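Local coordinates for G protein coupled receptor (Arabidopsis thaliana, PDB 3T33), which binds zinc as a LanC-like protein and may play a role in abscisic acid signalling in plants, at residues K51-A56 with Y95-N100; L91-Q96 with M398-N403; G238-L243 with G258-M263; L296-A301 with V311-E316. All coordinates share one frame; numbering follows the deposited sequence.

The four contacts form two pairs in an all-helical chain of the LanC-like family. Interactions 1 and 2 share helix 84-98, and their centres lie about 6 Å apart. They touch where Ala56 and Tyr55 pack on Leu399. Interactions 3 and 4 have centres about 11 Å apart and are joined where Leu260 meets Ala301. Interactions 1 and 3 lie on opposite sides of the chain's centre, about 34 Å from centre to centre. Along the chain, interaction 1 closes first, and then 3 and 4 follow in series. Both are nested inside the long loop closed by interaction 2, which brings helix 392-402, near the C-terminus, back against helix 84-98. All four lie away from the zinc site.

Interaction 1 (K51-A56 with Y95-N100); sequences KLHRYA and YQVTRN
His53 on helix 45-69 faces Val97 near the end of helix 84-98, with the two CA atoms 9.5 Å apart. The backbones stay well separated, and side chains span the distance. The contact is small, at 85 Å² of buried surface.

His53 carries most of it. Its CG stands anti to the backbone N (chi1 176°), which brings the imidazole up to Thr98. Thr98 meets the ring at its edge, close to the ring plane, where the methyl CG2 lies 3.6 Å from His53 CE1. Val97 is a looser neighbour. Its CG1 is 4.3 Å from His53 CE1 and comes to the ring obliquely.

The hydroxyl of Thr98 is used at the end of its own helix. Thr98 OG1 accepts from Asn100 N at 2.9 Å, forming an ST turn, and is also hydrogen-bonded to the carbonyl of Ser94. Arg99, with positive phi, leaves the helix here, and Asn100 then caps the start of helix 101-118.

The contact lies at the surface. Asn403, just past helix 392-402, touches both His53 and Val97. Next in sequence to His53, Leu52 packs on helices 353-375 and 392-402, while Thr98 also touches Asp103 of helix 101-118.

Interaction 2 (L91-Q96 with M398-N403); sequences LFKSYQ and MLLDMN
Lys93 and Asp401 form a salt bridge across the contact, with Lys93 NZ 2.7 Å from Asp401 OD1. The two side chains cross at about a right angle. The ammonium meets OD1 from above the carboxylate plane, 51° out of it. Bends at chi2 and chi3 bring the end of the lysine chain to the acid. Lys93 NZ also gives a weak hydrogen bond, 3.4 Å long, to Gln96 OE1 about one turn on in the same helix. The other carboxylate oxygen, OD2, is hydrogen-bonded to the hydroxyl of Tyr341 on helix 336-350.

Leu400 packs beside this polar pair. Its CB lies 4.0 Å from Lys93 CG, and the two side chains run past each other in opposite directions. The methyl CD1 of Leu400 rests 4.0 Å from Ser94 CB. Ser94 turns its hydroxyl to Asp103 of helix 101-118.

The segments 91-96 and 398-402 run nearly parallel, at 14°, and their axes approach to 9.8 Å. All four touching residues are buried, so the two charges are probably largely screened from bulk water. Each would probably stabilise the ionised form of the other. Tyr341 gives the carboxylate a second hold, which ties helix 336-350 into the same polar cluster.

Interaction 3 (G238-L243 with G258-M263); sequences GIMNVL and GTLSYM
Segments 238-243 and 258-263 keep their backbones apart: the nearest CA atoms, of Met240 and Leu260, are 7.9 Å from each other. The contact is made by side chains and buries 131 Å² in all.

Met240 does the work from its side and meets two residues with different parts of its chain. Near the backbone, its CB lies 4.1 Å from Leu260 CD2. Here the two side chains pass each other in opposite directions. Farther out, Met240 SD reaches the other neighbour and stops 4.0 Å from Thr259 CB. This second meeting is a crossing at about a right angle. A bend at chi2 (-52°) turns the thioether away from a straight course and across the threonine.

Thr259 offers carbon to the sulfur. Its CG2 is 4.1 Å from Met240 SD and 4.2 Å from Met240 CE. Its hydroxyl is engaged on its own helix, hydrogen-bonded to the carbonyl of Asp255. The contact is therefore apolar, although one of its three residues is a threonine.

Leu260 also touches Thr297 and Ala301 of helix 291-305, while Leu243 packs on helix 195-212 and Val242 on helix 174-188. Met240 and its partners thus fill part of a buried interface. It joins two consecutive helices in the alpha/alpha toroid, the double ring of helices of LanC-like proteins.

Interaction 4 (L296-A301 with V311-E316); sequences LTLVKA and VEAAME
Leu298 and Ala314 are the residues of 296-301 and 311-316 whose CA atoms are nearest, 5.2 Å apart. They bury the largest areas of the contact, 59 and 52 Å². Leu298 CB lies 4.0 Å from Ala314 CB. The small alanine lets the backbone of its helix approach, and Leu298 CB is equally near the Ala314 CA.

The outer part of Leu298 goes to Ala313, one residue before Ala314. Its CG is anti to the carbonyl carbon (chi1 -68°), and the methyl CD1 reaches Ala313 CB at 3.8 Å. The leucine thus lies over two successive alanines, with its CB on one and a branch tip on the other.

Helices 291-305 and 308-324 follow each other in the chain and form an antiparallel helical hairpin. The directions of segments 296-301 and 311-316 differ by 157°, and the axes of these segments approach to 8.3 Å. This hairpin is part of the alpha/alpha toroid of the LanC-like family.

Val299 approaches Ala314 as well. Its CG2 branch stands 4.0 Å from Ala314 CB, which therefore touches both Leu298 and Val299. Leu298, Val299, Ala313 and Ala314 are all buried, and every contact between them is apolar.

Other helices close in around the pair. Val299 also packs on Ser345, Leu346 and Leu349 of helix 336-350. Ile264 of helix 250-265 touches both Leu298 and Ala313.

Interaction 1 (K51-A56 with Y95-N100)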
loop_
_atom_site.group_PDB
_atom_site.type_symbol
_atom_site.label_atom_id
_atom_site.label_comp_id
_atom_site.label_asym_id
_atom_site.label_seq_id
_atom_site.Cartn_x
_atom_site.Cartn_y
_atom_site.Cartn_z
ATOM N N LYS A 51 18.784 -1.821 -12.497
ATOM C CA LYS A 51 18.205 -2.979 -13.125
ATOM C C LYS A 51 16.695 -3.064 -12.884
ATOM O O LYS A 51 15.950 -3.348 -13.819
ATOM C CB LYS A 51 18.852 -4.260 -12.619
ATOM C CG LYS A 51 18.487 -5.425 -13.460
ATOM C CD LYS A 51 19.203 -6.755 -13.021
ATOM C CE LYS A 51 20.687 -6.783 -13.332
ATOM N NZ LYS A 51 20.979 -6.617 -14.822
ATOM N N LEU A 52 16.238 -2.840 -11.642
ATOM C CA LEU A 52 14.795 -2.979 -11.364
ATOM C C LEU A 52 14.014 -1.873 -12.086
ATOM O O LEU A 52 12.862 -2.053 -12.514
ATOM C CB LEU A 52 14.514 -2.813 -9.861
ATOM C CG LEU A 52 14.267 -4.006 -8.987
ATOM C CD1 LEU A 52 15.173 -5.130 -9.362
ATOM C CD2 LEU A 52 14.439 -3.558 -7.572
ATOM N N HIS A 53 14.638 -0.723 -12.166
ATOM C CA HIS A 53 14.083 0.386 -12.876
ATOM C C HIS A 53 13.814 0.050 -14.364
ATOM O O HIS A 53 12.709 0.278 -14.845
ATOM C CB HIS A 53 14.963 1.586 -12.710
ATOM C CG HIS A 53 14.496 2.758 -13.495
ATOM N ND1 HIS A 53 13.411 3.523 -13.110
ATOM C CD2 HIS A 53 14.970 3.311 -14.633
ATOM C CE1 HIS A 53 13.237 4.500 -13.987
ATOM N NE2 HIS A 53 14.161 4.386 -14.925
ATOM N N ARG A 54 14.772 -0.582 -15.043
ATOM C CA ARG A 54 14.598 -0.944 -16.452
ATOM C C ARG A 54 13.499 -1.953 -16.628
ATOM O O ARG A 54 12.702 -1.842 -17.553
ATOM C CB ARG A 54 15.906 -1.462 -17.062
ATOM C CG ARG A 54 16.966 -0.331 -17.161
ATOM C CD ARG A 54 16.629 0.593 -18.319
ATOM N NE ARG A 54 16.843 2.028 -18.102
ATOM C CZ ARG A 54 16.356 2.971 -18.931
ATOM N NH1 ARG A 54 15.663 2.625 -20.027
ATOM N NH2 ARG A 54 16.570 4.261 -18.682
ATOM N N TYR A 55 13.459 -2.936 -15.728
ATOM C CA TYR A 55 12.387 -3.920 -15.696
ATOM C C TYR A 55 11.025 -3.254 -15.480
ATOM O O TYR A 55 10.064 -3.605 -16.110
ATOM C CB TYR A 55 12.584 -4.908 -14.541
ATOM C CG TYR A 55 11.759 -6.127 -14.777
ATOM C CD1 TYR A 55 12.008 -6.917 -15.889
ATOM C CD2 TYR A 55 10.730 -6.514 -13.906
ATOM C CE1 TYR A 55 11.272 -8.064 -16.139
ATOM C CE2 TYR A 55 9.977 -7.676 -14.144
ATOM C CZ TYR A 55 10.256 -8.437 -15.276
ATOM O OH TYR A 55 9.557 -9.586 -15.607
ATOM N N ALA A 56 10.963 -2.328 -14.531
ATOM C CA ALA A 56 9.717 -1.702 -14.207
ATOM C C ALA A 56 9.225 -0.929 -15.438
ATOM O O ALA A 56 8.018 -0.945 -15.730
ATOM C CB ALA A 56 9.853 -0.792 -12.999
ATOM N N TYR A 95 6.445 9.257 -13.331
ATOM C CA TYR A 95 6.833 10.624 -13.465
ATOM C C TYR A 95 7.644 11.065 -12.212
ATOM O O TYR A 95 8.628 11.778 -12.340
ATOM C CB TYR A 95 5.577 11.512 -13.679
ATOM C CG TYR A 95 5.835 12.939 -13.368
ATOM C CD1 TYR A 95 6.667 13.721 -14.193
ATOM C CD2 TYR A 95 5.338 13.494 -12.200
ATOM C CE1 TYR A 95 6.971 15.061 -13.847
ATOM C CE2 TYR A 95 5.606 14.785 -11.851
ATOM C CZ TYR A 95 6.417 15.575 -12.679
ATOM O OH TYR A 95 6.668 16.874 -12.298
ATOM N N GLN A 96 7.206 10.692 -11.012
ATOM C CA GLN A 96 7.847 11.178 -9.787
ATOM C C GLN A 96 9.316 10.723 -9.758
ATOM O O GLN A 96 10.174 11.407 -9.174
ATOM C CB GLN A 96 7.162 10.580 -8.557
ATOM C CG GLN A 96 5.944 11.306 -7.991
ATOM C CD GLN A 96 5.555 10.713 -6.567
ATOM O OE1 GLN A 96 5.447 9.470 -6.387
ATOM N NE2 GLN A 96 5.375 11.603 -5.563
ATOM N N VAL A 97 9.567 9.544 -10.354
ATOM C CA VAL A 97 10.873 8.914 -10.339
ATOM C C VAL A 97 11.739 9.436 -11.510
ATOM O O VAL A 97 12.899 9.740 -11.303
ATOM C CB VAL A 97 10.780 7.359 -10.403
ATOM C CG1 VAL A 97 12.158 6.728 -10.480
ATOM C CG2 VAL A 97 10.117 6.814 -9.181
ATOM N N THR A 98 11.164 9.531 -12.712
ATOM C CA THR A 98 11.935 9.764 -13.909
ATOM C C THR A 98 11.860 11.229 -14.282
ATOM O O THR A 98 12.680 11.699 -15.038
ATOM C CB THR A 98 11.415 8.950 -15.138
ATOM O OG1 THR A 98 10.100 9.404 -15.544
ATOM C CG2 THR A 98 11.373 7.449 -14.891
ATOM N N ARG A 99 10.861 11.955 -13.766
ATOM C CA ARG A 99 10.490 13.280 -14.285
ATOM C C ARG A 99 10.168 13.316 -15.793
ATOM O O ARG A 99 10.247 14.357 -16.393
ATOM C CB ARG A 99 11.547 14.360 -13.967
ATOM C CG ARG A 99 12.106 14.476 -12.516
ATOM C CD ARG A 99 11.142 14.133 -11.443
ATOM N NE ARG A 99 10.232 15.221 -11.124
ATOM C CZ ARG A 99 9.709 15.392 -9.910
ATOM N NH1 ARG A 99 10.025 14.554 -8.913
ATOM N NH2 ARG A 99 8.888 16.411 -9.683
ATOM N N ASN A 100 9.846 12.184 -16.406
ATOM C CA ASN A 100 9.299 12.149 -17.787
ATOM C C ASN A 100 7.884 12.824 -17.835
ATOM O O ASN A 100 6.904 12.253 -17.323
ATOM C CB ASN A 100 9.195 10.680 -18.213
ATOM C CG ASN A 100 9.021 10.471 -19.727
ATOM O OD1 ASN A 100 8.622 11.374 -20.472
ATOM N ND2 ASN A 100 9.323 9.240 -20.177
#

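Interaction 2 (L91-Q96 with M398-N403)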
loop_
_atom_site.group_PDB
_atom_site.type_symbol
_atom_site.label_atom_id
_atom_site.label_comp_id
_atom_site.label_asym_id
_atom_site.label_seq_id
_atom_site.Cartn_x
_atom_site.Cartn_y
_atom_site.Cartn_z
ATOM N N LEU A 91 1.689 5.756 -13.678
ATOM C CA LEU A 91 2.283 6.759 -14.562
ATOM C C LEU A 91 2.735 7.943 -13.785
ATOM O O LEU A 91 3.809 8.532 -14.064
ATOM C CB LEU A 91 1.273 7.164 -15.658
ATOM C CG LEU A 91 1.282 6.154 -16.811
ATOM C CD1 LEU A 91 0.055 6.345 -17.630
ATOM C CD2 LEU A 91 2.517 6.395 -17.674
ATOM N N PHE A 92 1.902 8.330 -12.821
ATOM C CA PHE A 92 2.304 9.354 -11.847
ATOM C C PHE A 92 3.604 8.967 -11.037
ATOM O O PHE A 92 4.514 9.768 -10.900
ATOM C CB PHE A 92 1.141 9.698 -10.893
ATOM C CG PHE A 92 1.433 10.878 -10.014
ATOM C CD1 PHE A 92 1.536 12.148 -10.552
ATOM C CD2 PHE A 92 1.655 10.721 -8.663
ATOM C CE1 PHE A 92 1.872 13.253 -9.754
ATOM C CE2 PHE A 92 2.001 11.832 -7.853
ATOM C CZ PHE A 92 2.085 13.105 -8.426
ATOM N N LYS A 93 3.658 7.764 -10.494
ATOM C CA LYS A 93 4.824 7.296 -9.763
ATOM C C LYS A 93 6.068 7.308 -10.685
ATOM O O LYS A 93 7.193 7.646 -10.274
ATOM C CB LYS A 93 4.554 5.865 -9.327
ATOM C CG LYS A 93 5.746 5.197 -8.735
ATOM C CD LYS A 93 5.743 5.240 -7.203
ATOM C CE LYS A 93 6.627 6.239 -6.696
ATOM N NZ LYS A 93 6.386 6.435 -5.227
ATOM N N SER A 94 5.861 6.960 -11.934
ATOM C CA SER A 94 6.938 6.962 -12.900
ATOM C C SER A 94 7.392 8.360 -13.216
ATOM O O SER A 94 8.578 8.633 -13.399
ATOM C CB SER A 94 6.460 6.313 -14.176
ATOM O OG SER A 94 7.532 6.259 -15.081
ATOM N N TYR A 95 6.445 9.257 -13.331
ATOM C CA TYR A 95 6.833 10.624 -13.465
ATOM C C TYR A 95 7.644 11.065 -12.212
ATOM O O TYR A 95 8.628 11.778 -12.340
ATOM C CB TYR A 95 5.577 11.512 -13.679
ATOM C CG TYR A 95 5.835 12.939 -13.368
ATOM C CD1 TYR A 95 6.667 13.721 -14.193
ATOM C CD2 TYR A 95 5.338 13.494 -12.200
ATOM C CE1 TYR A 95 6.971 15.061 -13.847
ATOM C CE2 TYR A 95 5.606 14.785 -11.851
ATOM C CZ TYR A 95 6.417 15.575 -12.679
ATOM O OH TYR A 95 6.668 16.874 -12.298
ATOM N N GLN A 96 7.206 10.692 -11.012
ATOM C CA GLN A 96 7.847 11.178 -9.787
ATOM C C GLN A 96 9.316 10.723 -9.758
ATOM O O GLN A 96 10.174 11.407 -9.174
ATOM C CB GLN A 96 7.162 10.580 -8.557
ATOM C CG GLN A 96 5.944 11.306 -7.991
ATOM C CD GLN A 96 5.555 10.713 -6.567
ATOM O OE1 GLN A 96 5.447 9.470 -6.387
ATOM N NE2 GLN A 96 5.375 11.603 -5.563
ATOM N N MET A 398 6.004 -1.018 -7.275
ATOM C CA MET A 398 6.902 -1.360 -6.186
ATOM C C MET A 398 8.352 -1.216 -6.706
ATOM O O MET A 398 9.229 -0.624 -6.032
ATOM C CB MET A 398 6.578 -2.789 -5.686
ATOM C CG MET A 398 7.405 -3.263 -4.486
ATOM S SD MET A 398 9.001 -3.753 -5.066
ATOM C CE MET A 398 8.587 -5.349 -5.735
ATOM N N LEU A 399 8.571 -1.676 -7.928
ATOM C CA LEU A 399 9.911 -1.651 -8.519
ATOM C C LEU A 399 10.433 -0.219 -8.627
ATOM O O LEU A 399 11.594 0.103 -8.176
ATOM C CB LEU A 399 9.935 -2.349 -9.879
ATOM C CG LEU A 399 10.277 -3.833 -10.078
ATOM C CD1 LEU A 399 10.361 -4.625 -8.780
ATOM C CD2 LEU A 399 9.411 -4.524 -11.229
ATOM N N LEU A 400 9.561 0.651 -9.154
ATOM C CA LEU A 400 9.889 2.066 -9.238
ATOM C C LEU A 400 10.202 2.654 -7.869
ATOM O O LEU A 400 11.101 3.511 -7.720
ATOM C CB LEU A 400 8.714 2.812 -9.869
ATOM C CG LEU A 400 8.549 2.479 -11.365
ATOM C CD1 LEU A 400 7.269 3.087 -11.948
ATOM C CD2 LEU A 400 9.790 2.923 -12.208
ATOM N N ASP A 401 9.461 2.220 -6.851
ATOM C CA ASP A 401 9.610 2.809 -5.500
ATOM C C ASP A 401 10.972 2.317 -4.845
ATOM O O ASP A 401 11.515 2.959 -3.912
ATOM C CB ASP A 401 8.396 2.410 -4.660
ATOM C CG ASP A 401 7.663 3.562 -4.055
ATOM O OD1 ASP A 401 8.138 4.721 -4.090
ATOM O OD2 ASP A 401 6.562 3.289 -3.499
ATOM N N MET A 402 11.510 1.179 -5.324
ATOM C CA MET A 402 12.867 0.730 -4.889
ATOM C C MET A 402 13.993 1.678 -5.327
ATOM O O MET A 402 15.068 1.695 -4.748
ATOM C CB MET A 402 13.200 -0.670 -5.358
ATOM C CG MET A 402 12.264 -1.779 -4.896
ATOM S SD MET A 402 12.492 -2.212 -3.158
ATOM C CE MET A 402 14.025 -3.131 -3.300
ATOM N N ASN A 403 13.747 2.494 -6.327
ATOM C CA ASN A 403 14.743 3.436 -6.726
ATOM C C ASN A 403 15.156 4.347 -5.573
ATOM O O ASN A 403 16.320 4.753 -5.520
ATOM C CB ASN A 403 14.247 4.276 -7.889
ATOM C CG ASN A 403 15.374 4.748 -8.756
ATOM O OD1 ASN A 403 15.970 3.952 -9.502
ATOM N ND2 ASN A 403 15.726 6.053 -8.629
#

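Interaction 3 (G238-L243 with G258-M263)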
loop_
_atom_site.group_PDB
_atom_site.type_symbol
_atom_site.label_atom_id
_atom_site.label_comp_id
_atom_site.label_asym_id
_atom_site.label_seq_id
_atom_site.Cartn_x
_atom_site.Cartn_y
_atom_site.Cartn_z
ATOM N N GLY A 238 -6.355 -0.465 9.133
ATOM C CA GLY A 238 -6.535 0.576 8.120
ATOM C C GLY A 238 -7.167 1.816 8.677
ATOM O O GLY A 238 -6.823 2.957 8.305
ATOM N N ILE A 239 -8.127 1.610 9.571
ATOM C CA ILE A 239 -8.750 2.744 10.272
ATOM C C ILE A 239 -7.803 3.444 11.229
ATOM O O ILE A 239 -7.726 4.663 11.216
ATOM C CB ILE A 239 -10.033 2.286 11.051
ATOM C CG1 ILE A 239 -11.013 1.599 10.048
ATOM C CG2 ILE A 239 -10.678 3.495 11.719
ATOM C CD1 ILE A 239 -12.244 0.904 10.682
ATOM N N MET A 240 -7.124 2.697 12.095
ATOM C CA MET A 240 -6.149 3.309 13.020
ATOM C C MET A 240 -5.066 4.056 12.239
ATOM O O MET A 240 -4.716 5.209 12.562
ATOM C CB MET A 240 -5.502 2.214 13.873
ATOM C CG MET A 240 -6.541 1.436 14.705
ATOM S SD MET A 240 -7.636 2.491 15.689
ATOM C CE MET A 240 -9.243 1.947 14.951
ATOM N N ASN A 241 -4.599 3.400 11.175
ATOM C CA ASN A 241 -3.574 3.945 10.291
ATOM C C ASN A 241 -3.991 5.326 9.851
ATOM O O ASN A 241 -3.293 6.308 10.145
ATOM C CB ASN A 241 -3.281 3.033 9.087
ATOM C CG ASN A 241 -2.149 3.567 8.204
ATOM O OD1 ASN A 241 -2.350 3.972 7.060
ATOM N ND2 ASN A 241 -0.971 3.536 8.723
ATOM N N VAL A 242 -5.173 5.431 9.250
ATOM C CA VAL A 242 -5.648 6.758 8.812
ATOM C C VAL A 242 -5.727 7.740 9.982
ATOM O O VAL A 242 -5.406 8.928 9.837
ATOM C CB VAL A 242 -7.047 6.706 8.084
ATOM C CG1 VAL A 242 -7.272 7.996 7.333
ATOM C CG2 VAL A 242 -7.076 5.578 7.048
ATOM N N LEU A 243 -6.196 7.260 11.139
ATOM C CA LEU A 243 -6.379 8.158 12.245
ATOM C C LEU A 243 -5.047 8.700 12.691
ATOM O O LEU A 243 -4.952 9.871 13.014
ATOM C CB LEU A 243 -7.132 7.472 13.390
ATOM C CG LEU A 243 -8.620 7.177 13.097
ATOM C CD1 LEU A 243 -9.134 6.401 14.270
ATOM C CD2 LEU A 243 -9.480 8.481 12.843
ATOM N N GLY A 258 -4.807 1.996 22.356
ATOM C CA GLY A 258 -5.538 0.871 22.967
ATOM C C GLY A 258 -5.939 -0.239 22.031
ATOM O O GLY A 258 -5.716 -1.403 22.308
ATOM N N THR A 259 -6.550 0.137 20.913
ATOM C CA THR A 259 -6.982 -0.824 19.865
ATOM C C THR A 259 -5.788 -1.566 19.302
ATOM O O THR A 259 -5.861 -2.753 19.045
ATOM C CB THR A 259 -7.734 -0.073 18.747
ATOM O OG1 THR A 259 -8.800 0.663 19.346
ATOM C CG2 THR A 259 -8.305 -1.000 17.725
ATOM N N LEU A 260 -4.675 -0.859 19.126
ATOM C CA LEU A 260 -3.466 -1.506 18.615
ATOM C C LEU A 260 -2.817 -2.466 19.644
ATOM O O LEU A 260 -2.472 -3.577 19.287
ATOM C CB LEU A 260 -2.467 -0.481 18.045
ATOM C CG LEU A 260 -2.839 0.310 16.780
ATOM C CD1 LEU A 260 -1.775 1.284 16.484
ATOM C CD2 LEU A 260 -3.029 -0.608 15.608
ATOM N N SER A 261 -2.683 -2.061 20.908
ATOM C CA SER A 261 -2.313 -3.035 21.961
ATOM C C SER A 261 -3.214 -4.247 21.949
ATOM O O SER A 261 -2.751 -5.378 21.884
ATOM C CB SER A 261 -2.379 -2.400 23.335
ATOM O OG SER A 261 -1.591 -1.240 23.293
ATOM N N TYR A 262 -4.512 -4.017 21.995
ATOM C CA TYR A 262 -5.447 -5.129 21.972
ATOM C C TYR A 262 -5.039 -6.140 20.929
ATOM O O TYR A 262 -4.884 -7.288 21.233
ATOM C CB TYR A 262 -6.865 -4.619 21.705
ATOM C CG TYR A 262 -7.830 -5.736 21.430
ATOM C CD1 TYR A 262 -8.424 -6.440 22.486
ATOM C CD2 TYR A 262 -8.118 -6.116 20.129
ATOM C CE1 TYR A 262 -9.283 -7.469 22.238
ATOM C CE2 TYR A 262 -8.973 -7.123 19.877
ATOM C CZ TYR A 262 -9.544 -7.801 20.934
ATOM O OH TYR A 262 -10.393 -8.819 20.669
ATOM N N MET A 263 -4.847 -5.693 19.688
ATOM C CA MET A 263 -4.434 -6.550 18.558
ATOM C C MET A 263 -3.088 -7.267 18.760
ATOM O O MET A 263 -2.922 -8.426 18.399
ATOM C CB MET A 263 -4.363 -5.696 17.296
ATOM C CG MET A 263 -5.742 -5.200 16.785
ATOM S SD MET A 263 -5.717 -4.276 15.192
ATOM C CE MET A 263 -5.937 -5.677 14.155
#

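Interaction 4 (L296-A301 with V311-E316)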
loop_
_atom_site.group_PDB
_atom_site.type_symbol
_atom_site.label_atom_id
_atom_site.label_comp_id
_atom_site.label_asym_id
_atom_site.label_seq_id
_atom_site.Cartn_x
_atom_site.Cartn_y
_atom_site.Cartn_z
ATOM N N LEU A 296 2.597 -2.565 8.644
ATOM C CA LEU A 296 2.611 -1.197 8.134
ATOM C C LEU A 296 1.969 -0.212 9.106
ATOM O O LEU A 296 2.409 0.936 9.280
ATOM C CB LEU A 296 1.882 -1.208 6.804
ATOM C CG LEU A 296 2.597 -1.110 5.459
ATOM C CD1 LEU A 296 4.005 -1.744 5.382
ATOM C CD2 LEU A 296 1.668 -1.440 4.176
ATOM N N THR A 297 0.918 -0.650 9.779
ATOM C CA THR A 297 0.241 0.207 10.748
ATOM C C THR A 297 1.069 0.348 12.014
ATOM O O THR A 297 1.150 1.425 12.585
ATOM C CB THR A 297 -1.124 -0.366 11.118
ATOM O OG1 THR A 297 -1.827 -0.711 9.919
ATOM C CG2 THR A 297 -1.926 0.621 11.906
ATOM N N LEU A 298 1.653 -0.736 12.493
ATOM C CA LEU A 298 2.520 -0.633 13.702
ATOM C C LEU A 298 3.758 0.230 13.383
ATOM O O LEU A 298 4.198 1.034 14.192
ATOM C CB LEU A 298 2.911 -2.011 14.206
ATOM C CG LEU A 298 1.669 -2.732 14.753
ATOM C CD1 LEU A 298 2.028 -4.128 15.095
ATOM C CD2 LEU A 298 1.171 -1.964 16.003
ATOM N N VAL A 299 4.277 0.134 12.170
ATOM C CA VAL A 299 5.424 0.999 11.839
ATOM C C VAL A 299 5.035 2.414 12.049
ATOM O O VAL A 299 5.811 3.177 12.668
ATOM C CB VAL A 299 5.994 0.791 10.395
ATOM C CG1 VAL A 299 6.823 2.024 9.928
ATOM C CG2 VAL A 299 6.825 -0.455 10.347
ATOM N N LYS A 300 3.839 2.780 11.562
ATOM C CA LYS A 300 3.320 4.155 11.743
ATOM C C LYS A 300 3.077 4.451 13.237
ATOM O O LYS A 300 3.461 5.490 13.759
ATOM C CB LYS A 300 2.037 4.377 10.912
ATOM C CG LYS A 300 1.349 5.671 11.172
ATOM C CD LYS A 300 2.134 6.833 10.649
ATOM C CE LYS A 300 1.419 8.077 10.934
ATOM N NZ LYS A 300 2.286 9.295 10.718
ATOM N N ALA A 301 2.455 3.537 13.944
ATOM C CA ALA A 301 2.329 3.752 15.413
ATOM C C ALA A 301 3.724 4.020 15.983
ATOM O O ALA A 301 3.946 5.011 16.696
ATOM C CB ALA A 301 1.703 2.561 16.065
ATOM N N VAL A 311 7.406 -0.582 18.145
ATOM C CA VAL A 311 8.666 -0.920 17.482
ATOM C C VAL A 311 8.853 -2.447 17.400
ATOM O O VAL A 311 9.016 -3.020 16.312
ATOM C CB VAL A 311 9.882 -0.305 18.233
ATOM C CG1 VAL A 311 11.184 -0.592 17.502
ATOM C CG2 VAL A 311 9.749 1.157 18.353
ATOM N N GLU A 312 8.760 -3.119 18.544
ATOM C CA GLU A 312 9.089 -4.525 18.592
ATOM C C GLU A 312 8.030 -5.345 17.911
ATOM O O GLU A 312 8.345 -6.342 17.235
ATOM C CB GLU A 312 9.302 -5.008 20.048
ATOM C CG GLU A 312 10.659 -4.561 20.685
ATOM C CD GLU A 312 10.910 -5.216 22.072
ATOM O OE1 GLU A 312 9.961 -5.850 22.626
ATOM O OE2 GLU A 312 12.064 -5.108 22.597
ATOM N N ALA A 313 6.777 -4.924 18.095
ATOM C CA ALA A 313 5.656 -5.601 17.468
ATOM C C ALA A 313 5.742 -5.506 15.930
ATOM O O ALA A 313 5.496 -6.492 15.223
ATOM C CB ALA A 313 4.344 -5.037 17.984
ATOM N N ALA A 314 6.112 -4.315 15.440
ATOM C CA ALA A 314 6.365 -4.094 13.996
ATOM C C ALA A 314 7.443 -5.040 13.495
ATOM O O ALA A 314 7.255 -5.673 12.454
ATOM C CB ALA A 314 6.783 -2.646 13.710
ATOM N N MET A 315 8.546 -5.162 14.256
ATOM C CA MET A 315 9.655 -6.023 13.861
ATOM C C MET A 315 9.194 -7.431 13.846
ATOM O O MET A 315 9.537 -8.188 12.935
ATOM C CB MET A 315 10.928 -5.832 14.733
ATOM C CG MET A 315 11.676 -4.478 14.473
ATOM S SD MET A 315 13.183 -3.999 15.450
ATOM C CE MET A 315 12.662 -4.318 17.110
ATOM N N GLU A 316 8.366 -7.793 14.809
ATOM C CA GLU A 316 7.901 -9.191 14.892
ATOM C C GLU A 316 6.954 -9.566 13.788
ATOM O O GLU A 316 6.947 -10.708 13.322
ATOM C CB GLU A 316 7.207 -9.436 16.237
ATOM C CG GLU A 316 8.162 -9.425 17.397
ATOM C CD GLU A 316 7.503 -9.928 18.708
ATOM O OE1 GLU A 316 7.734 -9.277 19.767
ATOM O OE2 GLU A 316 6.761 -10.961 18.676
#